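Putative hyaluronoglucosaminidase (Clostridium perfringens, PDB 6PWI) probably acts as a family 84 hexosaminidase, represented here by the part of the longer protein that holds its GH20b-like and beta-N-acetylglucosaminidase domains. Local coordinates at residues V106-K109 with Y110-N114; S153-A156 with I157-L161; M200-G203 with G204-M208. One frame throughout, in Å; residues are numbered along the deposited sequence.

Interaction 1: V106-K109 with Y110-N114; sequences VVDK and YFTDN
Lys109 and Asp113, one helical turn apart on helix 106-114, join in a salt bridge on its exposed side, with Lys109 NZ 3.1 Å from Asp113 OD2. The carboxylate receives the ammonium group on the syn side of OD2, the side of its other oxygen. A trans first torsion (chi1 -166°) sends the Lys109 chain out nearly straight until a bend at the last torsion swings NZ over to the acid; its CG also passes 3.5 Å from Asp113 OD2. Beneath this pair the backbone bond from Asp113 N to Lys109 O measures 2.7 Å and lies almost on the line of the carbonyl. On the buried side Val107 and Phe111 point the same way, and Val107 CG1 packs 3.9 Å from CE2 of the Phe111 ring. The edge of that ring also meets Val107 O, 3.3 Å from Phe111 CD2 and in the plane of the ring. Between the two sides, Asp108 and Thr112 share a water that is 2.7 Å from Asp108 OD1 and bound weakly to Thr112 OG1. Asn114 ND2 and N both donate to Tyr110 O, ND2 from 3.0 Å in the carbonyl plane. Asp108 OD2 accepts from the backbone N of Glu104, just ahead of the helix. Further out, Phe111 reaches strands 127-133 and 136-141 at Val129 and Leu140, while Tyr110 lies on Val136 and Ala138. The helix is thus amphipathic: apolar contacts fix it to the sheet of the GH20b-like domain, whereas the exposed ion pair, open to competition from water, probably adds modest stability.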
loop_
_atom_site.group_PDB
_atom_site.type_symbol
_atom_site.label_atom_id
_atom_site.label_comp_id
_atom_site.label_asym_id
_atom_site.label_seq_id
_atom_site.Cartn_x
_atom_site.Cartn_y
_atom_site.Cartn_z
ATOM N N VAL A 106 -0.852 9.062 -34.581
ATOM C CA VAL A 106 -2.087 8.493 -35.092
ATOM C C VAL A 106 -3.171 8.554 -34.016
ATOM O O VAL A 106 -4.307 8.932 -34.302
ATOM C CB VAL A 106 -1.856 7.054 -35.598
ATOM C CG1 VAL A 106 -3.155 6.381 -36.019
ATOM C CG2 VAL A 106 -0.832 7.019 -36.725
ATOM N N VAL A 107 -2.808 8.202 -32.776
ATOM C CA VAL A 107 -3.791 8.087 -31.710
ATOM C C VAL A 107 -4.180 9.476 -31.208
ATOM O O VAL A 107 -5.347 9.719 -30.905
ATOM C CB VAL A 107 -3.312 7.174 -30.566
ATOM C CG1 VAL A 107 -4.386 7.021 -29.504
ATOM C CG2 VAL A 107 -2.860 5.815 -31.079
ATOM N N ASP A 108 -3.199 10.382 -31.123
ATOM C CA ASP A 108 -3.482 11.760 -30.765
ATOM C C ASP A 108 -4.477 12.330 -31.774
ATOM O O ASP A 108 -5.448 12.987 -31.395
ATOM C CB ASP A 108 -2.202 12.595 -30.652
ATOM C CG ASP A 108 -2.443 14.037 -30.220
ATOM O OD1 ASP A 108 -3.364 14.271 -29.407
ATOM O OD2 ASP A 108 -1.713 14.924 -30.700
ATOM N N LYS A 109 -4.227 12.036 -33.057
ATOM C CA LYS A 109 -5.052 12.495 -34.161
ATOM C C LYS A 109 -6.478 11.974 -33.998
ATOM O O LYS A 109 -7.434 12.737 -34.127
ATOM C CB LYS A 109 -4.439 12.021 -35.482
ATOM C CG LYS A 109 -4.990 12.684 -36.732
ATOM C CD LYS A 109 -4.049 12.575 -37.913
ATOM C CE LYS A 109 -4.476 13.443 -39.078
ATOM N NZ LYS A 109 -5.799 13.014 -39.590
ATOM N N TYR A 110 -6.613 10.673 -33.707
ATOM C CA TYR A 110 -7.923 10.058 -33.548
ATOM C C TYR A 110 -8.734 10.794 -32.480
ATOM O O TYR A 110 -9.924 11.019 -32.668
ATOM C CB TYR A 110 -7.807 8.550 -33.307
ATOM C CG TYR A 110 -9.047 7.921 -32.724
ATOM C CD1 TYR A 110 -10.082 7.468 -33.533
ATOM C CD2 TYR A 110 -9.195 7.795 -31.348
ATOM C CE1 TYR A 110 -11.229 6.907 -32.990
ATOM C CE2 TYR A 110 -10.334 7.241 -30.790
ATOM C CZ TYR A 110 -11.352 6.798 -31.614
ATOM O OH TYR A 110 -12.462 6.253 -31.044
ATOM N N PHE A 111 -8.093 11.174 -31.367
ATOM C CA PHE A 111 -8.800 11.844 -30.284
ATOM C C PHE A 111 -9.200 13.256 -30.694
ATOM O O PHE A 111 -10.313 13.685 -30.415
ATOM C CB PHE A 111 -7.991 11.852 -28.986
ATOM C CG PHE A 111 -8.160 10.614 -28.141
ATOM C CD1 PHE A 111 -9.115 10.568 -27.139
ATOM C CD2 PHE A 111 -7.369 9.496 -28.355
ATOM C CE1 PHE A 111 -9.273 9.427 -26.366
ATOM C CE2 PHE A 111 -7.527 8.356 -27.581
ATOM C CZ PHE A 111 -8.479 8.323 -26.590
ATOM N N THR A 112 -8.282 13.970 -31.352
ATOM C CA THR A 112 -8.548 15.310 -31.852
ATOM C C THR A 112 -9.688 15.295 -32.873
ATOM O O THR A 112 -10.643 16.056 -32.744
ATOM C CB THR A 112 -7.272 15.934 -32.429
ATOM O OG1 THR A 112 -6.361 16.080 -31.338
ATOM C CG2 THR A 112 -7.516 17.271 -33.098
ATOM N N ASP A 113 -9.574 14.420 -33.880
ATOM C CA ASP A 113 -10.463 14.410 -35.031
ATOM C C ASP A 113 -11.873 14.002 -34.612
ATOM O O ASP A 113 -12.839 14.440 -35.227
ATOM C CB ASP A 113 -9.962 13.475 -36.136
ATOM C CG ASP A 113 -8.818 14.023 -36.978
ATOM O OD1 ASP A 113 -8.437 15.203 -36.787
ATOM O OD2 ASP A 113 -8.308 13.255 -37.821
ATOM N N ASN A 114 -11.974 13.156 -33.578
ATOM C CA ASN A 114 -13.252 12.630 -33.125
ATOM C C ASN A 114 -13.790 13.455 -31.958
ATOM O O ASN A 114 -14.907 13.223 -31.504
ATOM C CB ASN A 114 -13.176 11.134 -32.813
ATOM C CG ASN A 114 -13.183 10.282 -34.064
ATOM O OD1 ASN A 114 -14.243 9.996 -34.614
ATOM N ND2 ASN A 114 -12.012 9.868 -34.520
HETATM O O HOH W 1 -5.525 15.429 -28.210
#

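Interaction 2: S153-A156 with I157-L161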
loop_
_atom_site.group_PDB
_atom_site.type_symbol
_atom_site.label_atom_id
_atom_site.label_comp_id
_atom_site.label_asym_id
_atom_site.label_seq_id
_atom_site.Cartn_x
_atom_site.Cartn_y
_atom_site.Cartn_z
ATOM N N SER A 153 -6.294 0.331 -16.035
ATOM C CA SER A 153 -7.732 0.409 -15.843
ATOM C C SER A 153 -8.440 -0.593 -16.751
ATOM O O SER A 153 -9.380 -1.247 -16.307
ATOM C CB SER A 153 -8.256 1.798 -16.010
ATOM O OG SER A 153 -7.893 2.593 -14.889
ATOM N N LEU A 154 -7.950 -0.752 -17.993
ATOM C CA LEU A 154 -8.502 -1.750 -18.905
ATOM C C LEU A 154 -8.306 -3.160 -18.347
ATOM O O LEU A 154 -9.157 -4.026 -18.546
ATOM C CB LEU A 154 -7.859 -1.629 -20.288
ATOM C CG LEU A 154 -8.375 -0.501 -21.178
ATOM C CD1 LEU A 154 -7.563 -0.433 -22.468
ATOM C CD2 LEU A 154 -9.861 -0.669 -21.473
ATOM N N LYS A 155 -7.175 -3.377 -17.663
ATOM C CA LYS A 155 -6.863 -4.669 -17.079
ATOM C C LYS A 155 -7.895 -4.995 -16.003
ATOM O O LYS A 155 -8.367 -6.128 -15.906
ATOM C CB LYS A 155 -5.452 -4.679 -16.485
ATOM C CG LYS A 155 -4.947 -6.067 -16.126
ATOM C CD LYS A 155 -3.815 -6.108 -15.131
ATOM C CE LYS A 155 -3.552 -7.523 -14.668
ATOM N NZ LYS A 155 -2.485 -7.559 -13.644
ATOM N N ALA A 156 -8.233 -3.984 -15.199
ATOM C CA ALA A 156 -9.251 -4.136 -14.178
ATOM C C ALA A 156 -10.594 -4.456 -14.838
ATOM O O ALA A 156 -11.336 -5.307 -14.347
ATOM C CB ALA A 156 -9.309 -2.899 -13.312
ATOM N N ILE A 157 -10.886 -3.799 -15.969
ATOM C CA ILE A 157 -12.167 -3.992 -16.632
ATOM C C ILE A 157 -12.242 -5.413 -17.186
ATOM O O ILE A 157 -13.236 -6.112 -16.986
ATOM C CB ILE A 157 -12.429 -2.911 -17.704
ATOM C CG1 ILE A 157 -12.605 -1.526 -17.069
ATOM C CG2 ILE A 157 -13.638 -3.291 -18.547
ATOM C CD1 ILE A 157 -12.882 -0.405 -18.049
ATOM N N PHE A 158 -11.158 -5.843 -17.845
ATOM C CA PHE A 158 -11.147 -7.102 -18.574
ATOM C C PHE A 158 -11.235 -8.287 -17.610
ATOM O O PHE A 158 -11.786 -9.328 -17.963
ATOM C CB PHE A 158 -9.960 -7.170 -19.541
ATOM C CG PHE A 158 -10.173 -6.543 -20.902
ATOM C CD1 PHE A 158 -10.971 -5.417 -21.066
ATOM C CD2 PHE A 158 -9.551 -7.065 -22.027
ATOM C CE1 PHE A 158 -11.154 -4.843 -22.316
ATOM C CE2 PHE A 158 -9.733 -6.487 -23.277
ATOM C CZ PHE A 158 -10.535 -5.378 -23.420
ATOM N N ASN A 159 -10.722 -8.109 -16.387
ATOM C CA ASN A 159 -10.693 -9.176 -15.396
ATOM C C ASN A 159 -12.093 -9.475 -14.854
ATOM O O ASN A 159 -12.283 -10.478 -14.169
ATOM C CB ASN A 159 -9.717 -8.882 -14.252
ATOM C CG ASN A 159 -8.316 -9.381 -14.523
ATOM O OD1 ASN A 159 -8.134 -10.441 -15.114
ATOM N ND2 ASN A 159 -7.318 -8.626 -14.092
ATOM N N GLN A 160 -13.072 -8.613 -15.156
ATOM C CA GLN A 160 -14.405 -8.790 -14.599
ATOM C C GLN A 160 -15.447 -8.947 -15.709
ATOM O O GLN A 160 -16.642 -8.963 -15.431
ATOM C CB GLN A 160 -14.730 -7.681 -13.595
ATOM C CG GLN A 160 -14.911 -6.313 -14.232
ATOM C CD GLN A 160 -15.073 -5.195 -13.232
ATOM O OE1 GLN A 160 -16.163 -4.938 -12.725
ATOM N NE2 GLN A 160 -13.987 -4.479 -12.978
ATOM N N LEU A 161 -14.999 -9.090 -16.961
ATOM C CA LEU A 161 -15.917 -9.268 -18.079
ATOM C C LEU A 161 -16.437 -10.704 -18.105
ATOM O O LEU A 161 -15.655 -11.652 -18.162
ATOM C CB LEU A 161 -15.208 -8.918 -19.391
ATOM C CG LEU A 161 -15.112 -7.429 -19.718
ATOM C CD1 LEU A 161 -14.528 -7.216 -21.107
ATOM C CD2 LEU A 161 -16.468 -6.751 -19.600
#
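Gln160 folds back over the carboxy-terminal end of helix 144-158 and meets Ala156 there. This helix is the connection of a beta-alpha-beta crossover in the GH20b-like domain, leading from strand 136-141 to strand 165-175, and Gln160 stands in the type I turn Phe158-Leu161 that leaves it. From CB the chain turns into the position between backbone N and carbonyl carbon (chi1 69°), which carries CG back to 3.7 Å from Ala156 O. Extended beyond CG, it brings CD alongside the same oxygen, and at the tip NE2 donates to Ala156 O over 3.1 Å. The N-H points almost straight at the oxygen (177°) and within the plane of the Gln160 amide, but it arrives from well above the plane of the carbonyl. NE2 also donates to the backbone O of Glu35, so this amide ties the helix end to the amino-terminal segment, where Tyr34 packs on Gln160 and Ile157. The preceding backbone bonds are ordinary helical ones, such as Phe158 N to Leu154 O at 2.8 Å. On the inner side, Phe158 sets CD1 3.4 Å from Leu154 O and packs loosely on Leu154 itself; beyond them lie Leu166 of strand 165-175 for Phe158, and Ile137 and Val139 of strand 136-141 for Leu154. Lys155 and Asn159 run side by side on the flank near helix 66-78, and the extended lysine carries NZ away to Asp205 in the barrel domain. Where they pass, Lys155 CE is 4.0 Å from Asn159 ND2. Ile157, on another side of the helix, lays CG1 3.3 Å from Ser153 O.

Interaction 3: M200-G203 with G204-M208; sequences MKFG and GDFKM
Phe202 and Phe206 form the aromatic part of this helix end, a T-shaped (edge-to-face) pair with ring centroids 5.0 Å apart and planes inclined by 60°. Phe206 turns its edge toward a face of Phe202; its CE2 is 3.5 Å from Phe202 CZ, lying over the rim of the ring. With CG opposite the backbone N (chi1 -175°), the Phe202 ring is carried outward from the helix, and its far end, CZ and CE2, comes under the edge of Phe206. The backbone bonds show how helix 193-204 stops. Gly204 N still donates to Met200 O in the helical manner, but Asp205 N is closer to Phe202 O, at 3.0 Å, than to Lys201 O, to which its bond is weak. Gly203 O then accepts two donors from opposite faces of its plane, Phe206 N at 3.0 Å and Met208 N at 2.9 Å. The latter is a 6→1 bond which, with Lys207 in the left-handed helical region (phi 73°), resembles the end of a Schellman motif. A water joins Lys201 O, 2.7 Å away, to Asp205 OD1, whose main partner is Lys155. Apolar packing completes the contact: Met208 lays CB 3.2 Å from Gly203 O, and its SD passes 3.7 Å from Gly203 CA before the chain bends away. In the (beta/alpha)8 barrel this reversal lies in the first beta-alpha-beta crossover, turning the chain from helix 193-204 into strand 210-213. Phe206 continues its aromatic contacts edge-to-face with Phe437 of helix 433-444 and Tyr461 of helix 451-462, Met208 touches Ala440, and on another side Met200 packs on Met240 and Val243 of helix 231-247.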
loop_
_atom_site.group_PDB
_atom_site.type_symbol
_atom_site.label_atom_id
_atom_site.label_comp_id
_atom_site.label_asym_id
_atom_site.label_seq_id
_atom_site.Cartn_x
_atom_site.Cartn_y
_atom_site.Cartn_z
ATOM N N MET A 200 5.551 -4.962 -5.609
ATOM C CA MET A 200 5.651 -4.081 -6.761
ATOM C C MET A 200 4.590 -4.476 -7.788
ATOM O O MET A 200 3.929 -3.616 -8.360
ATOM C CB MET A 200 7.045 -4.115 -7.390
ATOM C CG MET A 200 8.025 -3.209 -6.680
ATOM S SD MET A 200 9.656 -3.159 -7.473
ATOM C CE MET A 200 10.251 -4.811 -7.109
ATOM N N LYS A 201 4.406 -5.783 -7.976
ATOM C CA LYS A 201 3.427 -6.298 -8.917
ATOM C C LYS A 201 2.023 -5.905 -8.458
ATOM O O LYS A 201 1.160 -5.607 -9.282
ATOM C CB LYS A 201 3.634 -7.806 -9.080
ATOM C CG LYS A 201 2.773 -8.489 -10.132
ATOM C CD LYS A 201 3.240 -9.904 -10.442
ATOM C CE LYS A 201 2.243 -10.707 -11.260
ATOM N NZ LYS A 201 0.926 -10.793 -10.587
ATOM N N PHE A 202 1.813 -5.871 -7.135
ATOM C CA PHE A 202 0.507 -5.559 -6.582
ATOM C C PHE A 202 0.219 -4.067 -6.725
ATOM O O PHE A 202 -0.821 -3.691 -7.261
ATOM C CB PHE A 202 0.385 -6.060 -5.141
ATOM C CG PHE A 202 -0.986 -5.885 -4.535
ATOM C CD1 PHE A 202 -1.275 -4.791 -3.730
ATOM C CD2 PHE A 202 -1.994 -6.806 -4.778
ATOM C CE1 PHE A 202 -2.538 -4.631 -3.176
ATOM C CE2 PHE A 202 -3.256 -6.641 -4.227
ATOM C CZ PHE A 202 -3.528 -5.559 -3.419
ATOM N N GLY A 203 1.151 -3.230 -6.250
ATOM C CA GLY A 203 1.039 -1.784 -6.362
ATOM C C GLY A 203 0.773 -1.336 -7.798
ATOM O O GLY A 203 0.035 -0.378 -8.029
ATOM N N GLY A 204 1.365 -2.058 -8.759
ATOM C CA GLY A 204 1.283 -1.714 -10.167
ATOM C C GLY A 204 -0.121 -1.924 -10.725
ATOM O O GLY A 204 -0.524 -1.241 -11.668
ATOM N N ASP A 205 -0.849 -2.878 -10.127
ATOM C CA ASP A 205 -2.239 -3.134 -10.471
ATOM C C ASP A 205 -3.149 -2.013 -9.966
ATOM O O ASP A 205 -4.296 -1.933 -10.393
ATOM C CB ASP A 205 -2.711 -4.509 -9.984
ATOM C CG ASP A 205 -2.247 -5.684 -10.838
ATOM O OD1 ASP A 205 -1.793 -5.451 -11.987
ATOM O OD2 ASP A 205 -2.344 -6.841 -10.351
ATOM N N PHE A 206 -2.646 -1.150 -9.068
ATOM C CA PHE A 206 -3.467 -0.079 -8.517
ATOM C C PHE A 206 -2.811 1.290 -8.723
ATOM O O PHE A 206 -3.115 2.248 -8.013
ATOM C CB PHE A 206 -3.943 -0.431 -7.102
ATOM C CG PHE A 206 -4.618 -1.777 -7.044
ATOM C CD1 PHE A 206 -5.885 -1.962 -7.584
ATOM C CD2 PHE A 206 -3.962 -2.875 -6.503
ATOM C CE1 PHE A 206 -6.486 -3.213 -7.566
ATOM C CE2 PHE A 206 -4.561 -4.126 -6.492
ATOM C CZ PHE A 206 -5.822 -4.292 -7.025
ATOM N N LYS A 207 -1.927 1.371 -9.726
ATOM C CA LYS A 207 -1.405 2.629 -10.247
ATOM C C LYS A 207 -0.412 3.273 -9.278
ATOM O O LYS A 207 -0.189 4.481 -9.336
ATOM C CB LYS A 207 -2.542 3.594 -10.600
ATOM C CG LYS A 207 -3.576 3.058 -11.582
ATOM C CD LYS A 207 -4.497 4.145 -12.091
ATOM C CE LYS A 207 -5.431 3.694 -13.191
ATOM N NZ LYS A 207 -6.487 2.792 -12.678
ATOM N N MET A 208 0.194 2.469 -8.395
ATOM C CA MET A 208 1.285 2.947 -7.561
ATOM C C MET A 208 2.520 3.172 -8.433
ATOM O O MET A 208 2.682 2.506 -9.455
ATOM C CB MET A 208 1.606 1.952 -6.442
ATOM C CG MET A 208 0.596 2.006 -5.312
ATOM S SD MET A 208 1.049 0.978 -3.893
ATOM C CE MET A 208 0.594 2.055 -2.535
HETATM O O HOH W 2 1.337 -5.563 -11.943
#

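Overall arrangement
Interactions 1 and 2 belong to the GH20b-like domain, their centres 24 Å apart, on two helices that pack on the same mixed sheet; about 10 Å separates their nearest atoms. Interaction 3 is in the catalytic barrel, yet its centre is only 14 Å from that of interaction 2. These two touch across the domain boundary: Lys155 NZ is 2.8 Å from Asp205 OD1 in the salt bridge, and Ser153 OG is 2.6 Å from Lys207 NZ, a probable hydrogen bond. Interaction 1 stays remote, its centre about 29 Å from that of interaction 3. All three lie away from Asp299, the predicted proton donor, which follows strand 293-296, whereas interaction 3 precedes a barrel strand.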